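Local coordinates for VP5 (Halorubrum pleomorphic virus 6, PDB 6QGL), which probably mediates fusion of the viral envelope with the membrane of its haloarchaeal host, as a membrane-attached envelope protein, at residues Y111-T114 / V115-F119; W232-V235 / E236-D240. All blocks are in the same frame, centred on the assembly; numbering follows the deposited sequence.

Contact 1: residues Y111-T114 / V115-F119; sequences YETT and VRTNF
One face of the Y111 phenol ring is met by the CG2 methyl of V115, which makes a CH-pi contact 4.1 Å from the ring centroid and lies nearest the CE1 side of the ring. At the R116 guanidinium the carboxylate of E112 arrives at the edge: OE2 lies in the guanidinium plane and accepts from NE at 2.8 Å and from NH2 at 3.1 Å. The NE bond uses the anti lone pair of OE2, whereas NH2 meets the same oxygen from above the carboxylate plane, since the two planes are turned 50° apart. These are i to i+4 pairs inside helix 97-140, within the N-terminal region of the envelope protein, and the buried E112–R116 salt bridge continues at both ends: E112 OE1 pairs with R247, and R116 NH2 with D240, both on helix 229-257. On another side of the helix T117 holds OG1 beside its backbone N (chi1 -61°), which brings the hydroxyl back to T113 O at 2.7 Å. T117 N reaches that carbonyl from the other face of its plane, at 2.8 Å. The side-chain amide of N118 lies alongside T114 and is hydrogen-bonded to the backbone of W24, R27 and F29.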
ATOM      1  N   TYR A 111     -13.845 -12.846 -10.415  1.00 53.85           N
ATOM      2  CA  TYR A 111     -12.671 -12.491  -9.622  1.00 52.67           C
ATOM      3  C   TYR A 111     -11.848 -11.398 -10.296  1.00 55.27           C
ATOM      4  O   TYR A 111     -11.501 -10.420  -9.636  1.00 54.96           O
ATOM      5  CB  TYR A 111     -11.841 -13.736  -9.256  1.00 53.56           C
ATOM      6  CG  TYR A 111     -10.632 -13.500  -8.369  1.00 54.65           C
ATOM      7  CD1 TYR A 111     -10.692 -12.628  -7.277  1.00 56.85           C
ATOM      8  CD2 TYR A 111      -9.382 -13.986  -8.731  1.00 54.77           C
ATOM      9  CE1 TYR A 111      -9.565 -12.352  -6.504  1.00 56.91           C
ATOM     10  CE2 TYR A 111      -8.243 -13.703  -7.973  1.00 55.52           C
ATOM     11  CZ  TYR A 111      -8.342 -12.901  -6.847  1.00 62.36           C
ATOM     12  OH  TYR A 111      -7.228 -12.608  -6.099  1.00 62.74           O
ATOM     13  N   GLU A 112     -11.579 -11.542 -11.611  1.00 50.82           N
ATOM     14  CA  GLU A 112     -10.826 -10.571 -12.410  1.00 49.64           C
ATOM     15  C   GLU A 112     -11.545  -9.227 -12.461  1.00 53.68           C
ATOM     16  O   GLU A 112     -10.885  -8.197 -12.331  1.00 53.10           O
ATOM     17  CB  GLU A 112     -10.556 -11.102 -13.826  1.00 50.62           C
ATOM     18  CG  GLU A 112      -9.631 -10.214 -14.654  1.00 58.69           C
ATOM     19  CD  GLU A 112      -9.183 -10.747 -16.001  1.00 75.67           C
ATOM     20  OE1 GLU A 112      -9.333 -11.965 -16.236  1.00 64.84           O
ATOM     21  OE2 GLU A 112      -8.675  -9.945 -16.820  1.00 69.54           O
ATOM     22  N   THR A 113     -12.890  -9.240 -12.631  1.00 50.74           N
ATOM     23  CA  THR A 113     -13.714  -8.031 -12.679  1.00 50.94           C
ATOM     24  C   THR A 113     -13.546  -7.241 -11.388  1.00 55.54           C
ATOM     25  O   THR A 113     -13.304  -6.047 -11.456  1.00 54.66           O
ATOM     26  CB  THR A 113     -15.179  -8.363 -13.015  1.00 57.93           C
ATOM     27  OG1 THR A 113     -15.217  -9.049 -14.265  1.00 56.91           O
ATOM     28  CG2 THR A 113     -16.063  -7.122 -13.108  1.00 55.34           C
ATOM     29  N   THR A 114     -13.595  -7.917 -10.229  1.00 53.08           N
ATOM     30  CA  THR A 114     -13.431  -7.300  -8.914  1.00 53.31           C
ATOM     31  C   THR A 114     -12.058  -6.630  -8.782  1.00 56.80           C
ATOM     32  O   THR A 114     -12.000  -5.447  -8.451  1.00 56.43           O
ATOM     33  CB  THR A 114     -13.730  -8.328  -7.813  1.00 61.58           C
ATOM     34  OG1 THR A 114     -15.049  -8.831  -8.021  1.00 62.71           O
ATOM     35  CG2 THR A 114     -13.625  -7.749  -6.412  1.00 60.93           C
ATOM     36  N   VAL A 115     -10.972  -7.374  -9.079  1.00 53.04           N
ATOM     37  CA  VAL A 115      -9.583  -6.910  -9.001  1.00 52.07           C
ATOM     38  C   VAL A 115      -9.354  -5.727  -9.949  1.00 55.28           C
ATOM     39  O   VAL A 115      -8.842  -4.695  -9.512  1.00 55.13           O
ATOM     40  CB  VAL A 115      -8.570  -8.082  -9.213  1.00 55.88           C
ATOM     41  CG1 VAL A 115      -7.130  -7.580  -9.262  1.00 55.31           C
ATOM     42  CG2 VAL A 115      -8.718  -9.143  -8.132  1.00 56.43           C
ATOM     43  N   ARG A 116      -9.775  -5.862 -11.225  1.00 51.27           N
ATOM     44  CA  ARG A 116      -9.626  -4.805 -12.227  1.00 50.37           C
ATOM     45  C   ARG A 116     -10.438  -3.568 -11.893  1.00 54.14           C
ATOM     46  O   ARG A 116      -9.887  -2.470 -11.945  1.00 54.00           O
ATOM     47  CB  ARG A 116      -9.958  -5.303 -13.633  1.00 50.42           C
ATOM     48  CG  ARG A 116      -8.885  -6.189 -14.214  1.00 58.24           C
ATOM     49  CD  ARG A 116      -8.960  -6.216 -15.722  1.00 64.99           C
ATOM     50  NE  ARG A 116      -8.124  -7.285 -16.244  1.00 69.18           N
ATOM     51  CZ  ARG A 116      -6.848  -7.154 -16.592  1.00 82.23           C
ATOM     52  NH1 ARG A 116      -6.247  -5.970 -16.511  1.00 69.74           N
ATOM     53  NH2 ARG A 116      -6.167  -8.199 -17.029  1.00 68.75           N
ATOM     54  N   THR A 117     -11.729  -3.740 -11.528  1.00 50.89           N
ATOM     55  CA  THR A 117     -12.625  -2.639 -11.153  1.00 51.03           C
ATOM     56  C   THR A 117     -12.022  -1.839 -10.001  1.00 54.98           C
ATOM     57  O   THR A 117     -11.984  -0.617 -10.098  1.00 54.93           O
ATOM     58  CB  THR A 117     -14.061  -3.138 -10.879  1.00 57.66           C
ATOM     59  OG1 THR A 117     -14.574  -3.742 -12.064  1.00 55.21           O
ATOM     60  CG2 THR A 117     -15.008  -2.027 -10.456  1.00 56.55           C
ATOM     61  N   ASN A 118     -11.501  -2.520  -8.953  1.00 51.23           N
ATOM     62  CA  ASN A 118     -10.869  -1.858  -7.804  1.00 50.80           C
ATOM     63  C   ASN A 118      -9.657  -1.039  -8.221  1.00 53.41           C
ATOM     64  O   ASN A 118      -9.515   0.105  -7.785  1.00 53.02           O
ATOM     65  CB  ASN A 118     -10.466  -2.872  -6.736  1.00 50.82           C
ATOM     66  CG  ASN A 118     -11.616  -3.534  -6.032  1.00 72.44           C
ATOM     67  OD1 ASN A 118     -12.778  -3.105  -6.095  1.00 66.67           O
ATOM     68  ND2 ASN A 118     -11.307  -4.612  -5.354  1.00 65.22           N
ATOM     69  N   PHE A 119      -8.805  -1.622  -9.081  1.00 49.28           N
ATOM     70  CA  PHE A 119      -7.600  -0.996  -9.604  1.00 48.56           C
ATOM     71  C   PHE A 119      -7.935   0.251 -10.436  1.00 52.67           C
ATOM     72  O   PHE A 119      -7.388   1.320 -10.158  1.00 52.10           O
ATOM     73  CB  PHE A 119      -6.772  -2.020 -10.404  1.00 50.02           C
ATOM     74  CG  PHE A 119      -5.507  -1.482 -11.022  1.00 51.28           C
ATOM     75  CD1 PHE A 119      -4.412  -1.152 -10.231  1.00 54.44           C
ATOM     76  CD2 PHE A 119      -5.400  -1.328 -12.399  1.00 53.40           C
ATOM     77  CE1 PHE A 119      -3.244  -0.645 -10.805  1.00 55.39           C
ATOM     78  CE2 PHE A 119      -4.226  -0.836 -12.974  1.00 56.24           C
ATOM     79  CZ  PHE A 119      -3.155  -0.502 -12.172  1.00 54.47           C
TER

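Contact 2: residues W232-V235 / E236-D240; sequences WNAV and ETEMD
Apolar contact across this turn is made by V235 and M239, whose CG1 and CE methyls meet at 3.8 Å. The two side chains cross at a slant, and a bend about the last torsion of M239 (chi3 -87°) brings CE back towards the valine. Both side chains also touch F119 of helix 97-140, so the pair faces the neighbouring helix. On a different side of the helix, the methyl CG2 of T237 packs against the amide of N233, 3.7 Å from OD1, with the two side chains crossing nearly at a right angle; N233 ND2 is itself hydrogen-bonded to P206 O.

The polar contacts are mainly those of a regular alpha helix, here part of helix 229-257 in the N-terminal region of the envelope protein. Successive i to i+4 bonds run through the turn, among them T237 N to N233 O at 2.8 Å and M239 N to V235 O at 2.9 Å. The hydroxyl of T237 sits between its own backbone N and carbonyl carbon (chi1 55°), which turns OG1 back over the preceding turn. There it lies 2.9 Å from N233 O and 3.1 Å from A234 O, and its single proton could go to either.

Of the acidic side chains, E236 is buried and turns to helix 97-140. Its chain bends about the CB-CG bond, and OE1 accepts a hydrogen bond from Y120 OH; OE2 has K207 and R116 as long, weak ionic partners. E238, extended beyond CG, runs back alongside A234 and touches Q69 and L72.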
ATOM      1  N   TRP A 232       1.772   2.638 -12.652  1.00 53.65           N
ATOM      2  CA  TRP A 232       0.417   2.138 -12.903  1.00 52.73           C
ATOM      3  C   TRP A 232       0.362   1.034 -13.959  1.00 56.58           C
ATOM      4  O   TRP A 232      -0.380   0.065 -13.786  1.00 55.96           O
ATOM      5  CB  TRP A 232      -0.526   3.292 -13.268  1.00 51.03           C
ATOM      6  CG  TRP A 232      -0.929   4.121 -12.086  1.00 51.80           C
ATOM      7  CD1 TRP A 232      -0.274   5.205 -11.582  1.00 55.10           C
ATOM      8  CD2 TRP A 232      -2.061   3.904 -11.237  1.00 51.18           C
ATOM      9  NE1 TRP A 232      -0.938   5.691 -10.480  1.00 54.36           N
ATOM     10  CE2 TRP A 232      -2.043   4.915 -10.249  1.00 55.42           C
ATOM     11  CE3 TRP A 232      -3.106   2.965 -11.230  1.00 52.24           C
ATOM     12  CZ2 TRP A 232      -3.024   5.011  -9.255  1.00 54.63           C
ATOM     13  CZ3 TRP A 232      -4.068   3.051 -10.236  1.00 53.68           C
ATOM     14  CH2 TRP A 232      -4.024   4.067  -9.266  1.00 54.58           C
ATOM     15  N   ASN A 233       1.145   1.177 -15.045  1.00 53.44           N
ATOM     16  CA  ASN A 233       1.213   0.197 -16.131  1.00 53.33           C
ATOM     17  C   ASN A 233       1.898  -1.090 -15.699  1.00 56.97           C
ATOM     18  O   ASN A 233       1.557  -2.151 -16.221  1.00 56.65           O
ATOM     19  CB  ASN A 233       1.889   0.781 -17.370  1.00 54.18           C
ATOM     20  CG  ASN A 233       1.835  -0.109 -18.586  1.00 74.01           C
ATOM     21  OD1 ASN A 233       2.866  -0.570 -19.089  1.00 69.29           O
ATOM     22  ND2 ASN A 233       0.633  -0.367 -19.086  1.00 65.09           N
ATOM     23  N   ALA A 234       2.856  -1.001 -14.751  1.00 53.73           N
ATOM     24  CA  ALA A 234       3.576  -2.157 -14.212  1.00 53.99           C
ATOM     25  C   ALA A 234       2.589  -3.138 -13.580  1.00 57.29           C
ATOM     26  O   ALA A 234       2.634  -4.329 -13.889  1.00 57.10           O
ATOM     27  CB  ALA A 234       4.609  -1.710 -13.189  1.00 55.52           C
ATOM     28  N   VAL A 235       1.657  -2.619 -12.759  1.00 53.33           N
ATOM     29  CA  VAL A 235       0.613  -3.403 -12.090  1.00 52.69           C
ATOM     30  C   VAL A 235      -0.371  -3.940 -13.140  1.00 56.40           C
ATOM     31  O   VAL A 235      -0.777  -5.101 -13.056  1.00 56.00           O
ATOM     32  CB  VAL A 235      -0.103  -2.595 -10.967  1.00 56.25           C
ATOM     33  CG1 VAL A 235      -1.046  -3.487 -10.158  1.00 55.90           C
ATOM     34  CG2 VAL A 235       0.904  -1.915 -10.044  1.00 56.78           C
ATOM     35  N   GLU A 236      -0.715  -3.103 -14.141  1.00 53.01           N
ATOM     36  CA  GLU A 236      -1.618  -3.456 -15.237  1.00 52.74           C
ATOM     37  C   GLU A 236      -1.097  -4.656 -16.035  1.00 58.01           C
ATOM     38  O   GLU A 236      -1.824  -5.641 -16.182  1.00 57.49           O
ATOM     39  CB  GLU A 236      -1.863  -2.239 -16.152  1.00 54.02           C
ATOM     40  CG  GLU A 236      -2.526  -2.551 -17.488  1.00 62.72           C
ATOM     41  CD  GLU A 236      -3.957  -3.062 -17.469  1.00 76.90           C
ATOM     42  OE1 GLU A 236      -4.698  -2.748 -16.511  1.00 64.62           O
ATOM     43  OE2 GLU A 236      -4.345  -3.760 -18.435  1.00 70.53           O
ATOM     44  N   THR A 237       0.159  -4.574 -16.527  1.00 56.23           N
ATOM     45  CA  THR A 237       0.801  -5.631 -17.319  1.00 57.30           C
ATOM     46  C   THR A 237       0.979  -6.920 -16.520  1.00 61.60           C
ATOM     47  O   THR A 237       0.861  -8.004 -17.090  1.00 61.66           O
ATOM     48  CB  THR A 237       2.108  -5.146 -17.957  1.00 68.46           C
ATOM     49  OG1 THR A 237       2.967  -4.631 -16.941  1.00 70.55           O
ATOM     50  CG2 THR A 237       1.878  -4.093 -19.034  1.00 66.95           C
ATOM     51  N   GLU A 238       1.230  -6.800 -15.201  1.00 58.47           N
ATOM     52  CA  GLU A 238       1.379  -7.937 -14.297  1.00 58.89           C
ATOM     53  C   GLU A 238       0.027  -8.610 -14.065  1.00 62.45           C
ATOM     54  O   GLU A 238      -0.043  -9.840 -14.024  1.00 61.79           O
ATOM     55  CB  GLU A 238       1.998  -7.490 -12.971  1.00 60.81           C
ATOM     56  CG  GLU A 238       3.513  -7.393 -12.993  1.00 74.72           C
ATOM     57  CD  GLU A 238       4.123  -6.419 -11.999  1.00 99.88           C
ATOM     58  OE1 GLU A 238       3.607  -6.318 -10.864  1.00 98.47           O
ATOM     59  OE2 GLU A 238       5.122  -5.753 -12.356  1.00 95.02           O
ATOM     60  N   MET A 239      -1.048  -7.799 -13.950  1.00 59.27           N
ATOM     61  CA  MET A 239      -2.427  -8.256 -13.780  1.00 59.19           C
ATOM     62  C   MET A 239      -2.847  -9.076 -15.001  1.00 62.96           C
ATOM     63  O   MET A 239      -3.437 -10.144 -14.836  1.00 62.88           O
ATOM     64  CB  MET A 239      -3.355  -7.051 -13.605  1.00 61.34           C
ATOM     65  CG  MET A 239      -4.517  -7.292 -12.686  1.00 65.45           C
ATOM     66  SD  MET A 239      -5.345  -5.721 -12.297  1.00 69.72           S
ATOM     67  CE  MET A 239      -4.396  -5.193 -10.933  1.00 66.79           C
ATOM     68  N   ASP A 240      -2.502  -8.598 -16.222  1.00 59.42           N
ATOM     69  CA  ASP A 240      -2.798  -9.290 -17.481  1.00 59.33           C
ATOM     70  C   ASP A 240      -2.095 -10.641 -17.514  1.00 63.62           C
ATOM     71  O   ASP A 240      -2.730 -11.637 -17.865  1.00 63.74           O
ATOM     72  CB  ASP A 240      -2.375  -8.445 -18.703  1.00 61.50           C
ATOM     73  CG  ASP A 240      -3.189  -7.196 -18.962  1.00 69.17           C
ATOM     74  OD1 ASP A 240      -4.280  -7.072 -18.391  1.00 68.79           O
ATOM     75  OD2 ASP A 240      -2.732  -6.345 -19.748  1.00 74.63           O
TER

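Overall arrangement
The chain first passes through contact 1, midway along helix 97-140, then runs through the four-stranded antiparallel sheet formed by strands between 166 and 213 before entering helix 229-257, where contact 2 lies. Each contact joins successive turns of a single helix, so neither closes a loop; they follow in series, without nesting or crossing. Their centres are 12 Å apart because the two helices pack against each other. The R116–D240 salt bridge spans this interface, and the F119 ring meets that of W232, their planes at about 45°. Ionic and apolar contacts thus join the two helices within the N-terminal region.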